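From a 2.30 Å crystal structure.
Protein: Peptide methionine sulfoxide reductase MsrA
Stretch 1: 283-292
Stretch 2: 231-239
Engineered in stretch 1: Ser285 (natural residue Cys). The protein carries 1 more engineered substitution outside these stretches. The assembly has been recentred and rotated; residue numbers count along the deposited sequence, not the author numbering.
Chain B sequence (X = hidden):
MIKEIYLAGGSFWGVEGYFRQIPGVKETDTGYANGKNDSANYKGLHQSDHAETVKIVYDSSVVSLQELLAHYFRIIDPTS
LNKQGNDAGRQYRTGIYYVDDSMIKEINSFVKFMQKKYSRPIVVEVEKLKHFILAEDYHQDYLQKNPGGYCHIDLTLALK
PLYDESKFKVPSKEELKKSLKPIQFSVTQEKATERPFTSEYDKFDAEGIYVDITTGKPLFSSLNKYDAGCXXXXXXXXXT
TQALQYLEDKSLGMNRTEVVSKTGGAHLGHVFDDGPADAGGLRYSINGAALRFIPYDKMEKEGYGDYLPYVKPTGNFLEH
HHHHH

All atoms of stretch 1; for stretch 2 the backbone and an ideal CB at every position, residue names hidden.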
ATOM      1  N   ARG B 283      -7.043  11.613  14.334  1.00 44.42           N
ATOM      2  CA  ARG B 283      -6.917  12.885  15.037  1.00 39.53           C
ATOM      3  C   ARG B 283      -6.503  12.664  16.486  1.00 44.00           C
ATOM      4  O   ARG B 283      -7.305  12.228  17.313  1.00 47.25           O
ATOM      5  CB  ARG B 283      -8.228  13.673  14.980  1.00 39.98           C
ATOM      6  CG  ARG B 283      -8.209  14.952  15.812  1.00 42.19           C
ATOM      7  CD  ARG B 283      -9.448  15.801  15.567  1.00 46.53           C
ATOM      8  NE  ARG B 283     -10.674  15.132  15.988  1.00 57.07           N
ATOM      9  CZ  ARG B 283     -11.337  15.422  17.103  1.00 60.63           C
ATOM     10  NH1 ARG B 283     -10.892  16.373  17.914  1.00 51.94           N
ATOM     11  NH2 ARG B 283     -12.447  14.763  17.408  1.00 39.70           N
ATOM     12  N   TYR B 284      -5.244  12.961  16.786  1.00 38.78           N
ATOM     13  CA  TYR B 284      -4.752  12.877  18.153  1.00 36.49           C
ATOM     14  C   TYR B 284      -5.009  14.188  18.884  1.00 39.99           C
ATOM     15  O   TYR B 284      -4.291  15.168  18.688  1.00 47.22           O
ATOM     16  CB  TYR B 284      -3.260  12.540  18.173  1.00 37.27           C
ATOM     17  CG  TYR B 284      -2.944  11.111  17.790  1.00 39.21           C
ATOM     18  CD1 TYR B 284      -2.869  10.728  16.456  1.00 36.57           C
ATOM     19  CD2 TYR B 284      -2.718  10.145  18.762  1.00 33.11           C
ATOM     20  CE1 TYR B 284      -2.580   9.422  16.103  1.00 33.45           C
ATOM     21  CE2 TYR B 284      -2.428   8.839  18.417  1.00 35.19           C
ATOM     22  CZ  TYR B 284      -2.360   8.483  17.087  1.00 34.39           C
ATOM     23  OH  TYR B 284      -2.072   7.184  16.743  1.00 35.44           O
ATOM     24  N   SER B 285      -6.037  14.201  19.725  1.00 46.16           N
ATOM     25  CA  SER B 285      -6.369  15.388  20.502  1.00 41.08           C
ATOM     26  C   SER B 285      -5.611  15.361  21.823  1.00 40.14           C
ATOM     27  O   SER B 285      -5.900  14.547  22.699  1.00 42.40           O
ATOM     28  CB  SER B 285      -7.876  15.474  20.745  1.00 39.19           C
ATOM     29  OG  SER B 285      -8.247  16.765  21.198  1.00 46.13           O
ATOM     30  N   ILE B 286      -4.637  16.254  21.957  1.00 44.20           N
ATOM     31  CA  ILE B 286      -3.732  16.236  23.102  1.00 44.90           C
ATOM     32  C   ILE B 286      -3.754  17.561  23.854  1.00 41.99           C
ATOM     33  O   ILE B 286      -3.694  18.630  23.247  1.00 42.82           O
ATOM     34  CB  ILE B 286      -2.283  15.930  22.663  1.00 41.28           C
ATOM     35  CG1 ILE B 286      -2.240  14.671  21.794  1.00 39.08           C
ATOM     36  CG2 ILE B 286      -1.371  15.786  23.872  1.00 33.74           C
ATOM     37  CD1 ILE B 286      -2.700  13.419  22.509  1.00 46.00           C
ATOM     38  N   ASN B 287      -3.846  17.485  25.178  1.00 46.50           N
ATOM     39  CA  ASN B 287      -3.770  18.674  26.016  1.00 44.29           C
ATOM     40  C   ASN B 287      -2.393  19.322  25.922  1.00 44.26           C
ATOM     41  O   ASN B 287      -1.372  18.651  26.077  1.00 41.98           O
ATOM     42  CB  ASN B 287      -4.086  18.329  27.474  1.00 42.95           C
ATOM     43  CG  ASN B 287      -5.479  17.754  27.649  1.00 44.41           C
ATOM     44  OD1 ASN B 287      -6.466  18.490  27.693  1.00 47.67           O
ATOM     45  ND2 ASN B 287      -5.565  16.434  27.759  1.00 36.31           N
ATOM     46  N   GLY B 288      -2.371  20.624  25.655  1.00 37.08           N
ATOM     47  CA  GLY B 288      -1.128  21.370  25.593  1.00 45.04           C
ATOM     48  C   GLY B 288      -0.367  21.353  26.905  1.00 53.97           C
ATOM     49  O   GLY B 288       0.863  21.393  26.920  1.00 45.74           O
ATOM     50  N   ALA B 289      -1.108  21.292  28.008  1.00 40.87           N
ATOM     51  CA  ALA B 289      -0.519  21.269  29.343  1.00 41.83           C
ATOM     52  C   ALA B 289       0.342  20.027  29.566  1.00 44.41           C
ATOM     53  O   ALA B 289       1.216  20.014  30.434  1.00 44.25           O
ATOM     54  CB  ALA B 289      -1.610  21.350  30.400  1.00 49.54           C
ATOM     55  N   ALA B 290       0.084  18.984  28.783  1.00 38.42           N
ATOM     56  CA  ALA B 290       0.831  17.737  28.898  1.00 40.02           C
ATOM     57  C   ALA B 290       2.095  17.756  28.042  1.00 50.73           C
ATOM     58  O   ALA B 290       2.899  16.825  28.088  1.00 40.88           O
ATOM     59  CB  ALA B 290      -0.050  16.559  28.511  1.00 36.05           C
ATOM     60  N   LEU B 291       2.267  18.818  27.259  1.00 47.02           N
ATOM     61  CA  LEU B 291       3.381  18.889  26.319  1.00 50.22           C
ATOM     62  C   LEU B 291       4.345  20.038  26.609  1.00 44.58           C
ATOM     63  O   LEU B 291       3.956  21.077  27.142  1.00 44.47           O
ATOM     64  CB  LEU B 291       2.854  19.018  24.887  1.00 36.34           C
ATOM     65  CG  LEU B 291       1.871  17.942  24.424  1.00 44.06           C
ATOM     66  CD1 LEU B 291       1.343  18.262  23.033  1.00 40.63           C
ATOM     67  CD2 LEU B 291       2.523  16.568  24.455  1.00 34.75           C
ATOM     68  N   ARG B 292       5.608  19.826  26.254  1.00 49.33           N
ATOM     69  CA  ARG B 292       6.618  20.877  26.272  1.00 40.93           C
ATOM     70  C   ARG B 292       7.235  21.020  24.884  1.00 44.91           C
ATOM     71  O   ARG B 292       7.850  20.084  24.375  1.00 44.24           O
ATOM     72  CB  ARG B 292       7.699  20.570  27.309  1.00 46.55           C
ATOM     73  CG  ARG B 292       8.822  21.592  27.353  1.00 42.29           C
ATOM     74  CD  ARG B 292       9.817  21.260  28.455  1.00 56.56           C
ATOM     75  NE  ARG B 292      11.167  21.718  28.136  1.00 67.81           N
ATOM     76  CZ  ARG B 292      12.179  20.906  27.848  1.00 76.41           C
ATOM     77  NH1 ARG B 292      11.994  19.593  27.840  1.00 72.51           N
ATOM     78  NH2 ARG B 292      13.375  21.404  27.569  1.00 75.07           N
ATOM     79  N   UNK B 231     -10.111  23.272  19.577  1.00 56.71           N
ATOM     80  CA  UNK B 231      -9.547  23.984  20.710  1.00 53.77           C
ATOM     81  C   UNK B 231      -8.364  23.310  21.380  1.00 52.53           C
ATOM     82  O   UNK B 231      -7.800  23.848  22.333  1.00 54.26           O
ATOM     83  CB  UNK B 231     -10.643  24.203  21.755  1.00 53.77           C
ATOM     84  N   UNK B 232      -7.983  22.136  20.889  1.00 55.69           N
ATOM     85  CA  UNK B 232      -6.830  21.427  21.435  1.00 52.73           C
ATOM     86  C   UNK B 232      -5.781  21.166  20.363  1.00 52.33           C
ATOM     87  O   UNK B 232      -6.115  21.032  19.186  1.00 50.90           O
ATOM     88  CB  UNK B 232      -7.270  20.106  22.069  1.00 52.73           C
ATOM     89  N   UNK B 233      -4.501  21.113  20.768  1.00 51.46           N
ATOM     90  CA  UNK B 233      -3.422  20.679  19.876  1.00 46.50           C
ATOM     91  C   UNK B 233      -3.735  19.327  19.245  1.00 44.60           C
ATOM     92  O   UNK B 233      -3.956  18.351  19.962  1.00 53.12           O
ATOM     93  CB  UNK B 233      -2.098  20.604  20.639  1.00 46.50           C
ATOM     94  N   UNK B 234      -3.753  19.274  17.917  1.00 45.79           N
ATOM     95  CA  UNK B 234      -4.151  18.064  17.209  1.00 41.21           C
ATOM     96  C   UNK B 234      -3.049  17.561  16.283  1.00 40.23           C
ATOM     97  O   UNK B 234      -2.402  18.343  15.588  1.00 44.22           O
ATOM     98  CB  UNK B 234      -5.429  18.320  16.407  1.00 41.21           C
ATOM     99  N   UNK B 235      -2.846  16.249  16.284  1.00 38.22           N
ATOM    100  CA  UNK B 235      -1.806  15.629  15.472  1.00 35.03           C
ATOM    101  C   UNK B 235      -2.369  14.458  14.672  1.00 42.93           C
ATOM    102  O   UNK B 235      -3.365  13.848  15.064  1.00 34.25           O
ATOM    103  CB  UNK B 235      -0.648  15.160  16.355  1.00 35.03           C
ATOM    104  N   UNK B 236      -1.730  14.152  13.547  1.00 37.22           N
ATOM    105  CA  UNK B 236      -2.191  13.077  12.674  1.00 37.40           C
ATOM    106  C   UNK B 236      -1.560  11.741  13.048  1.00 30.52           C
ATOM    107  O   UNK B 236      -2.062  10.682  12.672  1.00 32.92           O
ATOM    108  CB  UNK B 236      -1.878  13.411  11.214  1.00 37.40           C
ATOM    109  N   UNK B 237      -0.458  11.798  13.790  1.00 31.43           N
ATOM    110  CA  UNK B 237       0.242  10.595  14.225  1.00 32.77           C
ATOM    111  C   UNK B 237       1.222  10.906  15.349  1.00 30.73           C
ATOM    112  O   UNK B 237       1.494  12.068  15.644  1.00 29.86           O
ATOM    113  CB  UNK B 237       0.978   9.952  13.048  1.00 32.77           C
ATOM    114  N   UNK B 238       1.749   9.856  15.971  1.00 27.14           N
ATOM    115  CA  UNK B 238       2.798  10.005  16.970  1.00 32.48           C
ATOM    116  C   UNK B 238       4.146  10.150  16.275  1.00 39.83           C
ATOM    117  O   UNK B 238       4.291   9.775  15.110  1.00 34.81           O
ATOM    118  CB  UNK B 238       2.810   8.815  17.931  1.00 32.48           C
ATOM    119  N   UNK B 239       5.129  10.699  16.981  1.00 29.19           N
ATOM    120  CA  UNK B 239       6.445  10.909  16.391  1.00 32.95           C
ATOM    121  C   UNK B 239       7.138   9.567  16.147  1.00 38.44           C
ATOM    122  O   UNK B 239       7.864   9.404  15.165  1.00 41.97           O
ATOM    123  CB  UNK B 239       7.302  11.798  17.294  1.00 32.95           C
TER

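Position 231 has a phi of 93°, and an ideal CB there finds nothing of stretch 1 within 5.5 Å. The positive phi by itself favours glycine, and the residue is Gly231.

At position 232, CA-to-CB points toward stretch 1, and the ideal CB lies 3.6 Å from OG of the engineered Ser285 and 4.0 Å from Ile286 O. With Asn287 farther along, a polar or a large side chain could be accommodated. The residue is Trp232; its NE1 comes within 4.0 Å of Asn287 OD1, but both atoms find hydrogen bonds elsewhere in the structure.

Position 233 offers its carbonyl to the strand: Ile286 N donates to its O at 3.0 Å and 170°. Its own N receives no hydrogen bond acceptor from stretch 1, and phi is -53°, so proline is allowed, as are small or medium apolar residues, since the ideal CB points sideways, 4.8 Å from Leu291 CD1. Pro233 is found, its CG 3.9 Å from Gly288 N.

Position 234 forms an antiparallel, non-hydrogen-bonded pair with Ser285. Its ideal CB shares a sheet face with Ser285 and lies 4.4 Å from Arg283 CG, which suits a small or polar residue. Ser234 uses its OG to hold a water at 2.6 Å; the same water accepts from Arg283 NH1 at 2.9 Å and lies 3.1 Å from Ser285 OG, so a solvent bridge joins the strands where no direct side-chain hydrogen bond does.

Position 235 is the hydrogen-bonded partner of Tyr284: its N donates to Tyr284 O (3.0 Å) and its O accepts from Tyr284 N (2.7 Å). The ideal CB, 4.1 Å from Tyr284 CB, is on the face bearing the tyrosine, with Ile286 and Leu291 offering carbon beyond. Leucine, isoleucine, methionine or an aromatic would suit. Phe235 reaches both, with CD1 4.2 Å from Ile286 CG1 and CE1 4.1 Å from Leu291 CD1.

At position 236, CA-to-CB points away, leaving the choice wide. Thr236 places its backbone O at the edge of the Tyr284 ring, 3.7 Å from CE1.

Position 237 also directs its CB away, although its CA is 3.6 Å from Tyr284 CE1; many side chains would do. Lys237 turns back on its own stretch, NZ donating to the backbone O of position 238 at 2.6 Å.

At 238 the CB points sideways, 5.2 Å from Tyr284 CZ, so stretch 1 imposes little. Ala238 contributes its N, which donates to a water (3.1 Å) that also binds Tyr284 OH (2.9 Å).

Position 239 is out of reach; it is Ile239.

Stretch 2, residues 231-239: GWPSFTKAI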
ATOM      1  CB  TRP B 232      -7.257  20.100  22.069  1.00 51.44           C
ATOM      2  CG  TRP B 232      -8.157  20.249  23.255  1.00 61.33           C
ATOM      3  CD1 TRP B 232      -7.801  20.655  24.508  1.00 56.26           C
ATOM      4  CD2 TRP B 232      -9.561  19.970  23.306  1.00 59.68           C
ATOM      5  NE1 TRP B 232      -8.900  20.659  25.333  1.00 53.90           N
ATOM      6  CE2 TRP B 232      -9.991  20.242  24.620  1.00 62.04           C
ATOM      7  CE3 TRP B 232     -10.495  19.524  22.368  1.00 53.95           C
ATOM      8  CZ2 TRP B 232     -11.317  20.080  25.018  1.00 59.64           C
ATOM      9  CZ3 TRP B 232     -11.810  19.365  22.765  1.00 68.15           C
ATOM     10  CH2 TRP B 232     -12.209  19.642  24.078  1.00 56.13           C
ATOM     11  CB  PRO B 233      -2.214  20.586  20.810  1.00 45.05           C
ATOM     12  CG  PRO B 233      -2.494  21.590  21.871  1.00 47.23           C
ATOM     13  CD  PRO B 233      -3.987  21.581  22.069  1.00 51.99           C
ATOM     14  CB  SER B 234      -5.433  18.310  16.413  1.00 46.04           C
ATOM     15  OG  SER B 234      -6.484  18.735  17.262  1.00 51.26           O
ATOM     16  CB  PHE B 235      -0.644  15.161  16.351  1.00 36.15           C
ATOM     17  CG  PHE B 235      -0.023  16.257  17.170  1.00 37.32           C
ATOM     18  CD1 PHE B 235      -0.505  16.556  18.434  1.00 40.69           C
ATOM     19  CD2 PHE B 235       1.047  16.987  16.677  1.00 36.61           C
ATOM     20  CE1 PHE B 235       0.065  17.564  19.189  1.00 37.50           C
ATOM     21  CE2 PHE B 235       1.621  17.995  17.427  1.00 34.95           C
ATOM     22  CZ  PHE B 235       1.130  18.284  18.686  1.00 39.03           C
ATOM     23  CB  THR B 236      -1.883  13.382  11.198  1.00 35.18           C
ATOM     24  OG1 THR B 236      -0.464  13.425  11.002  1.00 41.70           O
ATOM     25  CG2 THR B 236      -2.488  14.718  10.793  1.00 27.71           C
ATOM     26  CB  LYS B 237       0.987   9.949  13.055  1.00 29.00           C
ATOM     27  CG  LYS B 237       2.242  10.699  12.633  1.00 36.56           C
ATOM     28  CD  LYS B 237       2.886  10.063  11.411  1.00 31.77           C
ATOM     29  CE  LYS B 237       3.360   8.650  11.707  1.00 37.35           C
ATOM     30  NZ  LYS B 237       4.412   8.621  12.760  1.00 44.73           N
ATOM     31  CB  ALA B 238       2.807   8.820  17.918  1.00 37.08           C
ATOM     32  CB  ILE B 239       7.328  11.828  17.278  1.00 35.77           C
ATOM     33  CG1 ILE B 239       8.605  12.230  16.537  1.00 29.69           C
ATOM     34  CG2 ILE B 239       7.650  11.174  18.618  1.00 30.31           C
ATOM     35  CD1 ILE B 239       9.408  13.300  17.245  1.00 27.67           C
TER
HETATM   36  O   HOH W   1      -8.753  18.223  18.527  1.00 47.72           O
HETATM   37  O   HOH W   2       0.369   7.177  15.109  1.00 40.16           O
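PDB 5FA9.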